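Local coordinates for protein Cd1 (Flavonifractor plautii, PDB 7D39) that binds flavin mononucleotide and probably acts as the ene-reductase that starts flavone and flavonol breakdown in a gut bacterium, at residues K230-C233 with L238-E241; C216-S221 with E256-A261; D16-E21 with S179-D184. All coordinates share one frame; numbering follows the deposited sequence.

Interaction 1: residues K230-C233 with L238-E241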
ATOM      1  N   LYS A 230      10.873 -22.025   7.250  1.00 46.82           N
ATOM      2  CA  LYS A 230      10.451 -20.646   7.359  1.00 45.13           C
ATOM      3  C   LYS A 230       9.419 -20.220   6.315  1.00 39.84           C
ATOM      4  O   LYS A 230       9.698 -20.128   5.153  1.00 37.81           O
ATOM      5  CB  LYS A 230      11.664 -19.741   7.300  1.00 42.61           C
ATOM      6  CG  LYS A 230      11.431 -18.408   7.931  1.00 42.47           C
ATOM      7  CD  LYS A 230      12.455 -17.433   7.450  1.00 49.35           C
ATOM      8  CE  LYS A 230      13.827 -17.841   7.919  1.00 55.94           C
ATOM      9  NZ  LYS A 230      14.506 -16.657   8.460  1.00 61.20           N
ATOM     10  N   ALA A 231       8.230 -19.941   6.770  1.00 36.52           N
ATOM     11  CA  ALA A 231       7.242 -19.349   5.927  1.00 33.45           C
ATOM     12  C   ALA A 231       7.114 -17.875   6.267  1.00 32.19           C
ATOM     13  O   ALA A 231       6.891 -17.509   7.385  1.00 35.90           O
ATOM     14  CB  ALA A 231       5.937 -20.078   6.070  1.00 30.49           C
ATOM     15  N   ILE A 232       7.291 -17.037   5.272  1.00 28.98           N
ATOM     16  CA  ILE A 232       7.180 -15.615   5.448  1.00 31.47           C
ATOM     17  C   ILE A 232       5.938 -15.050   4.793  1.00 30.91           C
ATOM     18  O   ILE A 232       5.684 -15.268   3.650  1.00 25.64           O
ATOM     19  CB  ILE A 232       8.410 -14.885   4.927  1.00 30.45           C
ATOM     20  CG1 ILE A 232       9.664 -15.594   5.402  1.00 31.57           C
ATOM     21  CG2 ILE A 232       8.368 -13.430   5.358  1.00 26.60           C
ATOM     22  CD1 ILE A 232      10.942 -14.860   5.115  1.00 29.04           C
ATOM     23  N   CYS A 233       5.179 -14.326   5.565  1.00 28.98           N
ATOM     24  CA  CYS A 233       4.089 -13.599   5.037  1.00 27.10           C
ATOM     25  C   CYS A 233       4.557 -12.499   4.101  1.00 26.55           C
ATOM     26  O   CYS A 233       5.421 -11.759   4.429  1.00 28.56           O
ATOM     27  CB  CYS A 233       3.294 -12.992   6.123  1.00 29.10           C
ATOM     28  SG  CYS A 233       1.922 -12.240   5.319  1.00 27.57           S
ATOM     29  N   LEU A 238       5.865 -11.287   8.962  1.00 33.71           N
ATOM     30  CA  LEU A 238       5.974 -12.253  10.041  1.00 33.87           C
ATOM     31  C   LEU A 238       6.570 -13.547   9.507  1.00 32.97           C
ATOM     32  O   LEU A 238       6.240 -13.989   8.405  1.00 36.13           O
ATOM     33  CB  LEU A 238       4.605 -12.512  10.668  1.00 29.76           C
ATOM     34  CG  LEU A 238       4.076 -11.418  11.596  1.00 33.50           C
ATOM     35  CD1 LEU A 238       2.596 -11.580  11.852  1.00 31.66           C
ATOM     36  CD2 LEU A 238       4.832 -11.426  12.911  1.00 34.05           C
ATOM     37  N   GLU A 239       7.471 -14.131  10.285  1.00 31.25           N
ATOM     38  CA  GLU A 239       8.167 -15.372   9.942  1.00 40.27           C
ATOM     39  C   GLU A 239       7.653 -16.495  10.840  1.00 42.40           C
ATOM     40  O   GLU A 239       7.698 -16.389  12.071  1.00 42.99           O
ATOM     41  CB  GLU A 239       9.680 -15.197  10.093  1.00 36.24           C
ATOM     42  CG  GLU A 239      10.173 -13.859   9.530  1.00 31.88           C
ATOM     43  CD  GLU A 239      11.678 -13.805   9.290  1.00 37.88           C
ATOM     44  OE1 GLU A 239      12.426 -14.619   9.873  1.00 44.77           O
ATOM     45  OE2 GLU A 239      12.109 -12.940   8.505  1.00 39.80           O
ATOM     46  N   GLY A 240       7.157 -17.562  10.228  1.00 38.34           N
ATOM     47  CA  GLY A 240       6.555 -18.618  11.011  1.00 37.06           C
ATOM     48  C   GLY A 240       6.412 -19.915  10.255  1.00 33.48           C
ATOM     49  O   GLY A 240       7.356 -20.370   9.611  1.00 37.21           O
ATOM     50  N   GLU A 241       5.230 -20.512  10.306  1.00 34.09           N
ATOM     51  CA  GLU A 241       5.044 -21.848   9.769  1.00 38.10           C
ATOM     52  C   GLU A 241       3.663 -21.969   9.145  1.00 34.56           C
ATOM     53  O   GLU A 241       2.668 -21.527   9.723  1.00 42.11           O
ATOM     54  CB  GLU A 241       5.223 -22.892  10.871  1.00 41.94           C
ATOM     55  CG  GLU A 241       4.959 -24.312  10.440  1.00 48.67           C
ATOM     56  CD  GLU A 241       5.619 -25.323  11.372  1.00 54.85           C
ATOM     57  OE1 GLU A 241       5.663 -25.078  12.600  1.00 51.63           O
ATOM     58  OE2 GLU A 241       6.107 -26.354  10.866  1.00 54.04           O
TER

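Interaction 2: residues C216-S221 with E256-A261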
ATOM      1  N   CYS A 216      -2.764 -15.399   7.084  1.00 38.49           N
ATOM      2  CA  CYS A 216      -2.031 -14.677   8.122  1.00 33.80           C
ATOM      3  C   CYS A 216      -3.047 -14.075   9.085  1.00 31.43           C
ATOM      4  O   CYS A 216      -3.841 -13.212   8.692  1.00 29.48           O
ATOM      5  CB  CYS A 216      -1.127 -13.583   7.521  1.00 33.16           C
ATOM      6  SG  CYS A 216      -0.252 -12.485   8.703  1.00 38.15           S
ATOM      7  N   PRO A 217      -3.066 -14.508  10.341  1.00 31.30           N
ATOM      8  CA  PRO A 217      -4.036 -13.943  11.290  1.00 32.01           C
ATOM      9  C   PRO A 217      -3.787 -12.479  11.582  1.00 35.00           C
ATOM     10  O   PRO A 217      -4.691 -11.781  12.058  1.00 38.16           O
ATOM     11  CB  PRO A 217      -3.845 -14.801  12.547  1.00 33.54           C
ATOM     12  CG  PRO A 217      -2.998 -15.980  12.113  1.00 33.70           C
ATOM     13  CD  PRO A 217      -2.189 -15.510  10.961  1.00 32.31           C
ATOM     14  N   HIS A 218      -2.609 -11.982  11.296  1.00 34.71           N
ATOM     15  CA  HIS A 218      -2.280 -10.604  11.570  1.00 29.88           C
ATOM     16  C   HIS A 218      -2.466  -9.712  10.336  1.00 31.72           C
ATOM     17  O   HIS A 218      -3.124  -8.726  10.424  1.00 35.36           O
ATOM     18  CB  HIS A 218      -0.863 -10.549  12.116  1.00 32.62           C
ATOM     19  CG  HIS A 218      -0.305  -9.180  12.244  1.00 31.44           C
ATOM     20  ND1 HIS A 218      -0.629  -8.340  13.273  1.00 37.28           N
ATOM     21  CD2 HIS A 218       0.552  -8.498  11.460  1.00 30.41           C
ATOM     22  CE1 HIS A 218       0.010  -7.201  13.126  1.00 37.85           C
ATOM     23  NE2 HIS A 218       0.732  -7.272  12.032  1.00 33.37           N
ATOM     24  N   CYS A 219      -1.900 -10.141   9.205  1.00 27.73           N
ATOM     25  CA  CYS A 219      -1.877  -9.472   7.866  1.00 38.81           C
ATOM     26  C   CYS A 219      -3.292  -9.583   7.185  1.00 26.45           C
ATOM     27  O   CYS A 219      -3.793  -8.632   6.654  1.00 25.76           O
ATOM     28  CB  CYS A 219      -0.664  -9.945   6.921  1.00 25.74           C
ATOM     29  SG  CYS A 219       0.792 -11.033   7.393  1.00 26.48           S
ATOM     30  N   HIS A 220      -3.908 -10.751   7.279  1.00 27.26           N
ATOM     31  CA  HIS A 220      -5.017 -11.310   6.479  1.00 31.21           C
ATOM     32  C   HIS A 220      -4.673 -11.750   5.084  1.00 28.14           C
ATOM     33  O   HIS A 220      -5.499 -12.195   4.358  1.00 26.37           O
ATOM     34  CB  HIS A 220      -6.343 -10.538   6.500  1.00 28.99           C
ATOM     35  CG  HIS A 220      -6.816 -10.201   7.861  1.00 37.86           C
ATOM     36  ND1 HIS A 220      -6.909  -8.914   8.311  1.00 41.47           N
ATOM     37  CD2 HIS A 220      -7.211 -10.985   8.883  1.00 34.05           C
ATOM     38  CE1 HIS A 220      -7.336  -8.917   9.552  1.00 36.77           C
ATOM     39  NE2 HIS A 220      -7.527 -10.162   9.918  1.00 37.08           N
ATOM     40  N   SER A 221      -3.409 -11.666   4.780  1.00 25.87           N
ATOM     41  CA  SER A 221      -2.817 -12.068   3.543  1.00 25.13           C
ATOM     42  C   SER A 221      -2.972 -13.541   3.246  1.00 25.77           C
ATOM     43  O   SER A 221      -3.043 -14.332   4.124  1.00 26.82           O
ATOM     44  CB  SER A 221      -1.349 -11.719   3.608  1.00 24.60           C
ATOM     45  OG  SER A 221      -0.691 -12.097   2.469  1.00 38.54           O
ATOM     46  N   GLU A 256       6.642 -13.321  19.666  1.00 49.49           N
ATOM     47  CA  GLU A 256       7.662 -12.279  19.720  1.00 54.77           C
ATOM     48  C   GLU A 256       7.906 -11.660  18.346  1.00 58.19           C
ATOM     49  O   GLU A 256       8.336 -10.504  18.252  1.00 52.20           O
ATOM     50  CB  GLU A 256       8.955 -12.853  20.305  1.00 61.54           C
ATOM     51  CG  GLU A 256      10.081 -11.846  20.472  1.00 67.82           C
ATOM     52  CD  GLU A 256      10.892 -11.659  19.201  1.00 76.08           C
ATOM     53  OE1 GLU A 256      11.655 -10.667  19.114  1.00 73.48           O
ATOM     54  OE2 GLU A 256      10.758 -12.504  18.287  1.00 83.54           O
ATOM     55  N   GLN A 257       7.642 -12.411  17.269  1.00 58.87           N
ATOM     56  CA  GLN A 257       7.760 -11.859  15.923  1.00 48.20           C
ATOM     57  C   GLN A 257       6.891 -10.620  15.741  1.00 44.15           C
ATOM     58  O   GLN A 257       7.193  -9.773  14.894  1.00 36.68           O
ATOM     59  CB  GLN A 257       7.384 -12.920  14.883  1.00 46.04           C
ATOM     60  CG  GLN A 257       8.534 -13.796  14.422  1.00 44.25           C
ATOM     61  CD  GLN A 257       9.454 -13.082  13.439  1.00 45.86           C
ATOM     62  OE1 GLN A 257       9.012 -12.592  12.397  1.00 41.03           O
ATOM     63  NE2 GLN A 257      10.739 -13.025  13.766  1.00 35.93           N
ATOM     64  N   LEU A 258       5.808 -10.495  16.517  1.00 39.38           N
ATOM     65  CA  LEU A 258       4.947  -9.324  16.395  1.00 39.06           C
ATOM     66  C   LEU A 258       5.729  -8.028  16.530  1.00 40.49           C
ATOM     67  O   LEU A 258       5.377  -7.020  15.915  1.00 43.79           O
ATOM     68  CB  LEU A 258       3.847  -9.373  17.449  1.00 43.98           C
ATOM     69  CG  LEU A 258       2.539  -9.961  16.940  1.00 47.87           C
ATOM     70  CD1 LEU A 258       1.543 -10.118  18.081  1.00 49.98           C
ATOM     71  CD2 LEU A 258       1.983  -9.078  15.848  1.00 37.80           C
ATOM     72  N   GLU A 259       6.778  -8.031  17.345  1.00 36.01           N
ATOM     73  CA  GLU A 259       7.634  -6.865  17.483  1.00 35.33           C
ATOM     74  C   GLU A 259       8.319  -6.479  16.183  1.00 32.61           C
ATOM     75  O   GLU A 259       8.763  -5.336  16.049  1.00 35.04           O
ATOM     76  CB  GLU A 259       8.705  -7.134  18.542  1.00 39.95           C
ATOM     77  CG  GLU A 259       8.206  -7.068  19.958  1.00 58.22           C
ATOM     78  CD  GLU A 259       9.132  -6.243  20.809  1.00 75.27           C
ATOM     79  OE1 GLU A 259       8.655  -5.272  21.440  1.00 84.57           O
ATOM     80  OE2 GLU A 259      10.346  -6.543  20.815  1.00 73.32           O
ATOM     81  N   HIS A 260       8.466  -7.414  15.249  1.00 38.95           N
ATOM     82  CA  HIS A 260       9.186  -7.165  14.009  1.00 37.54           C
ATOM     83  C   HIS A 260       8.264  -6.938  12.823  1.00 34.97           C
ATOM     84  O   HIS A 260       8.740  -6.532  11.755  1.00 29.40           O
ATOM     85  CB  HIS A 260      10.130  -8.334  13.712  1.00 38.75           C
ATOM     86  CG  HIS A 260      11.178  -8.528  14.760  1.00 45.01           C
ATOM     87  ND1 HIS A 260      12.465  -8.056  14.621  1.00 46.26           N
ATOM     88  CD2 HIS A 260      11.119  -9.106  15.984  1.00 41.16           C
ATOM     89  CE1 HIS A 260      13.158  -8.348  15.708  1.00 45.65           C
ATOM     90  NE2 HIS A 260      12.364  -8.986  16.550  1.00 46.89           N
ATOM     91  N   ALA A 261       6.963  -7.167  12.993  1.00 33.25           N
ATOM     92  CA  ALA A 261       6.020  -7.119  11.882  1.00 30.36           C
ATOM     93  C   ALA A 261       6.079  -5.775  11.162  1.00 28.90           C
ATOM     94  O   ALA A 261       6.038  -4.719  11.798  1.00 37.53           O
ATOM     95  CB  ALA A 261       4.604  -7.389  12.394  1.00 30.57           C
TER

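Interaction 3: residues D16-E21 with S179-D184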
ATOM      1  N   ASP A  16     -13.354   3.050 -12.964  1.00 21.18           N
ATOM      2  CA  ASP A  16     -14.043   4.308 -12.687  1.00 22.30           C
ATOM      3  C   ASP A  16     -15.438   4.041 -12.147  1.00 21.26           C
ATOM      4  O   ASP A  16     -15.844   4.611 -11.128  1.00 24.42           O
ATOM      5  CB  ASP A  16     -14.146   5.167 -13.956  1.00 20.72           C
ATOM      6  CG  ASP A  16     -12.851   5.901 -14.311  1.00 23.43           C
ATOM      7  OD1 ASP A  16     -11.770   5.620 -13.741  1.00 20.23           O
ATOM      8  OD2 ASP A  16     -12.912   6.767 -15.203  1.00 20.52           O
ATOM      9  N   GLY A  17     -16.193   3.183 -12.838  1.00 23.66           N
ATOM     10  CA  GLY A  17     -17.571   2.901 -12.437  1.00 22.15           C
ATOM     11  C   GLY A  17     -17.673   2.312 -11.043  1.00 24.19           C
ATOM     12  O   GLY A  17     -18.445   2.792 -10.211  1.00 26.97           O
HETATM   13  N   MSE A  18     -16.879   1.279 -10.762  1.00 22.82           N
HETATM   14  CA  MSE A  18     -16.871   0.649  -9.445  1.00 22.16           C
HETATM   15  C   MSE A  18     -16.479   1.653  -8.384  1.00 27.51           C
HETATM   16  O   MSE A  18     -17.023   1.666  -7.273  1.00 22.77           O
HETATM   17  CB  MSE A  18     -15.900  -0.536  -9.406  1.00 21.70           C
HETATM   18  CG  MSE A  18     -16.261  -1.623 -10.384  1.00 21.74           C
HETATM   19 SE   MSE A  18     -17.835  -2.626  -9.770  1.00 33.52          SE
HETATM   20  CE  MSE A  18     -16.956  -3.707  -8.390  1.00 27.44           C
ATOM     21  N   CYS A  19     -15.493   2.483  -8.723  1.00 21.68           N
ATOM     22  CA  CYS A  19     -15.064   3.511  -7.793  1.00 23.29           C
ATOM     23  C   CYS A  19     -16.199   4.495  -7.526  1.00 23.35           C
ATOM     24  O   CYS A  19     -16.501   4.825  -6.371  1.00 23.76           O
ATOM     25  CB  CYS A  19     -13.829   4.222  -8.341  1.00 21.35           C
ATOM     26  SG  CYS A  19     -13.099   5.373  -7.167  1.00 25.34           S
ATOM     27  N   ILE A  20     -16.862   4.952  -8.582  1.00 22.65           N
ATOM     28  CA  ILE A  20     -17.925   5.928  -8.389  1.00 23.86           C
ATOM     29  C   ILE A  20     -19.102   5.296  -7.658  1.00 26.64           C
ATOM     30  O   ILE A  20     -19.702   5.907  -6.769  1.00 27.65           O
ATOM     31  CB  ILE A  20     -18.316   6.542  -9.741  1.00 23.48           C
ATOM     32  CG1 ILE A  20     -17.170   7.446 -10.223  1.00 22.99           C
ATOM     33  CG2 ILE A  20     -19.618   7.318  -9.621  1.00 25.13           C
ATOM     34  CD1 ILE A  20     -17.181   7.714 -11.711  1.00 22.88           C
ATOM     35  N   GLU A  21     -19.424   4.048  -7.991  1.00 24.07           N
ATOM     36  CA  GLU A  21     -20.455   3.325  -7.258  1.00 27.77           C
ATOM     37  C   GLU A  21     -20.114   3.235  -5.773  1.00 31.88           C
ATOM     38  O   GLU A  21     -21.002   3.311  -4.913  1.00 25.84           O
ATOM     39  CB  GLU A  21     -20.617   1.930  -7.855  1.00 24.66           C
ATOM     40  CG  GLU A  21     -21.673   1.081  -7.205  1.00 36.72           C
ATOM     41  CD  GLU A  21     -23.066   1.474  -7.642  1.00 36.31           C
ATOM     42  OE1 GLU A  21     -23.959   1.519  -6.773  1.00 42.09           O
ATOM     43  OE2 GLU A  21     -23.260   1.744  -8.847  1.00 30.73           O
ATOM     44  N   SER A 179     -16.939  -7.324 -18.050  1.00 22.10           N
ATOM     45  CA  SER A 179     -18.336  -6.918 -18.171  1.00 22.71           C
ATOM     46  C   SER A 179     -18.972  -6.607 -16.821  1.00 28.21           C
ATOM     47  O   SER A 179     -20.195  -6.692 -16.684  1.00 25.54           O
ATOM     48  CB  SER A 179     -19.139  -7.990 -18.902  1.00 23.36           C
ATOM     49  OG  SER A 179     -18.795  -8.024 -20.279  1.00 27.76           O
ATOM     50  N   ILE A 180     -18.169  -6.194 -15.831  1.00 22.58           N
ATOM     51  CA  ILE A 180     -18.681  -6.097 -14.473  1.00 25.33           C
ATOM     52  C   ILE A 180     -19.753  -5.032 -14.326  1.00 27.64           C
ATOM     53  O   ILE A 180     -20.594  -5.136 -13.427  1.00 27.61           O
ATOM     54  CB  ILE A 180     -17.538  -5.835 -13.475  1.00 25.04           C
ATOM     55  CG1 ILE A 180     -18.077  -5.877 -12.044  1.00 22.95           C
ATOM     56  CG2 ILE A 180     -16.872  -4.490 -13.777  1.00 24.16           C
ATOM     57  CD1 ILE A 180     -17.013  -6.201 -10.963  1.00 22.67           C
ATOM     58  N   LEU A 181     -19.757  -4.005 -15.175  1.00 24.50           N
ATOM     59  CA  LEU A 181     -20.751  -2.951 -14.988  1.00 27.14           C
ATOM     60  C   LEU A 181     -22.171  -3.372 -15.385  1.00 30.14           C
ATOM     61  O   LEU A 181     -23.117  -2.622 -15.111  1.00 32.57           O
ATOM     62  CB  LEU A 181     -20.332  -1.694 -15.744  1.00 23.25           C
ATOM     63  CG  LEU A 181     -19.041  -1.051 -15.209  1.00 29.31           C
ATOM     64  CD1 LEU A 181     -18.777   0.267 -15.865  1.00 22.37           C
ATOM     65  CD2 LEU A 181     -19.084  -0.887 -13.694  1.00 23.09           C
ATOM     66  N   VAL A 182     -22.363  -4.541 -15.990  1.00 26.93           N
ATOM     67  CA  VAL A 182     -23.708  -5.090 -16.134  1.00 30.03           C
ATOM     68  C   VAL A 182     -23.940  -6.268 -15.200  1.00 30.06           C
ATOM     69  O   VAL A 182     -24.926  -6.994 -15.360  1.00 30.96           O
ATOM     70  CB  VAL A 182     -24.025  -5.485 -17.587  1.00 26.47           C
ATOM     71  CG1 VAL A 182     -23.943  -4.279 -18.507  1.00 25.93           C
ATOM     72  CG2 VAL A 182     -23.112  -6.598 -18.068  1.00 25.39           C
ATOM     73  N   GLU A 183     -23.061  -6.475 -14.226  1.00 27.34           N
ATOM     74  CA  GLU A 183     -23.220  -7.538 -13.239  1.00 30.94           C
ATOM     75  C   GLU A 183     -23.704  -6.895 -11.940  1.00 29.19           C
ATOM     76  O   GLU A 183     -22.901  -6.395 -11.151  1.00 34.69           O
ATOM     77  CB  GLU A 183     -21.909  -8.301 -13.056  1.00 28.19           C
ATOM     78  CG  GLU A 183     -21.518  -9.129 -14.275  1.00 25.38           C
ATOM     79  CD  GLU A 183     -20.092  -9.670 -14.202  1.00 38.20           C
ATOM     80  OE1 GLU A 183     -19.268  -9.114 -13.452  1.00 36.94           O
ATOM     81  OE2 GLU A 183     -19.791 -10.652 -14.905  1.00 42.82           O
ATOM     82  N   ASP A 184     -25.020  -6.944 -11.709  1.00 29.05           N
ATOM     83  CA  ASP A 184     -25.642  -6.156 -10.645  1.00 28.19           C
ATOM     84  C   ASP A 184     -25.144  -6.532  -9.249  1.00 29.32           C
ATOM     85  O   ASP A 184     -24.958  -5.654  -8.405  1.00 30.80           O
ATOM     86  CB  ASP A 184     -27.160  -6.308 -10.703  1.00 29.19           C
ATOM     87  CG  ASP A 184     -27.771  -5.615 -11.908  1.00 46.23           C
ATOM     88  OD1 ASP A 184     -27.205  -4.599 -12.387  1.00 45.00           O
ATOM     89  OD2 ASP A 184     -28.831  -6.089 -12.371  1.00 47.69           O
TER

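Interaction 1: residues K230-C233 with L238-E241
Lys230 turns its CG anti to the backbone N (chi1 -157°), and its chain then bends near the end. Glu239 has CG anti to the carbonyl carbon (chi1 -43°) and runs extended beyond it. These torsions bring the two side chains together across an antiparallel beta hairpin, strands 230-233 and 239-245. Lys230 NZ forms a salt bridge with Glu239 OE1 at 3.2 Å. The amine comes from above the carboxylate plane, not within it. The methylenes of Lys230 lean on the same oxygen, with CD 3.7 Å from Glu239 OE1. Ile232 lies beside Glu239 and points the same way, so these two form one face of the hairpin. The methyl of Ala231 points to the other face, where it packs on Leu226 and Phe251 of the flanking strands.

The short ladder is strongly twisted; the strand directions make 122°. Ala231 and Gly240 form a hydrogen-bonded pair: Ala231 N reaches Gly240 O at 3.0 Å, and Gly240 N reaches Ala231 O at 2.9 Å. Ile232 and Glu239 form the next, non-hydrogen-bonded pair. The hairpin is the centre of a four-stranded antiparallel sheet. Its turn carries Cys236, and Cys233 ends the first strand. At that end Cys233 N gives a nearly straight bond to Leu238 O, 3.1 Å long, while Ile232 CA makes a CA-H...O contact with the same oxygen at 3.5 Å.

Interaction 2: residues C216-S221 with E256-A261
The imidazole of His218 carries Leu258 CD2 over one face, offset toward the rim. This is a CH-pi contact: Leu258 CD2 sits 4.0 Å from the centroid of the His218 ring, 26° off the ring normal. Its nearest ring atom is ND1, with Leu258 CD2 to His218 ND1 at 3.7 Å. Ala261 CB approaches the ring obliquely and lies 3.9 Å from His218 NE2. That nitrogen has its polar partner in Asp263 OD1, just beyond the second segment. The ring is therefore held by a hydrogen bond at one nitrogen and by a methyl lying over a face. His218 places CG anti to its own N (chi1 171°), which sends the ring out of the cysteine turn toward Leu258.

A second flat group lies within residues 256-261. His260 NE2 gives a hydrogen bond of 3.1 Å to Glu256 OE1. The oxygen lies in the His260 ring plane and is met on its syn side, tilted from the carboxylate plane; the bond is bent, 136° at the hydrogen. It links residues four apart in the chain, but Glu256 is poorly ordered. On the other side of the contact, the His220 ring is stacked with Tyr209.

Residues 216-219 form a Cys-Pro-His-Cys turn, tightened by a bond of 2.8 Å from His220 N to Cys216 O. With Cys233 and Cys236 it makes two CxxC pairs, a spacing that recalls zinc-ribbon modules. The cysteines are modelled here as disulfides, but three bonds on one Cys219 sulfur are doubtful.

The contact joins the loop between helix 184-202 and strand 224-227 to the one between strand 248-252 and helix 265-285; the four strands of the antiparallel sheet lie between these loops in the chain.

Interaction 3: residues D16-E21 with S179-D184
Beside Gly17 and Met18, which meet Leu181 and Ile180, the carboxylate of Asp16 is gripped by several groups. Its OD1 is hydrogen-bonded to Ser7 OG and Gln37 NE2, and its OD2 to Asn12 N. This ties the start of helix 14-28 to strands 2-7 and 32-37 of a flavodoxin-like fold, with a parallel sheet in the order 2-1-3-4-5. Across the contact the packing is apolar. Residues 179-184 lead from strand 167-174 into helix 184-202, through a short 3-10 turn.

Met18, modelled as selenomethionine, bends at both chi2 (-74°) and chi3 (-76°). The bends bring its tip onto Ile180, and the two side chains cross at about a right angle. Phe174 of the last parallel strand touches both. Leu181 reaches over the helix backbone instead. Gly17 has no side chain, which lets Leu181 CD2 come to 4.3 Å from Gly17 CA. The same methyl lies 4.4 Å from Met18 CG. Further along, Glu21 OE1 bonds to His191 ND1 and links the two helices. At the tip of Met18, SE lies 3.9 Å and CE 3.6 Å from Ile180 CD1.

Interactions 1 and 2 belong to one cysteine-rich module, with centres 9 Å apart. The hairpin of interaction 1 lies within the chain between the two segments of interaction 2. They are joined by a probable hydrogen bond of 3.0 Å from Glu239 N to Gln257 OE1, and Leu238 CD1 packs 3.6 Å from His218 CB. The two CxxC pairs lie side by side, although the modelled Cys219-Cys233 disulfide is doubtful. Interaction 3 is in the flavodoxin-like part, about 37 Å from interaction 1 and 34 Å from interaction 2, centre to centre. There the Leu181 side chain is about 7 Å from the bound FMN.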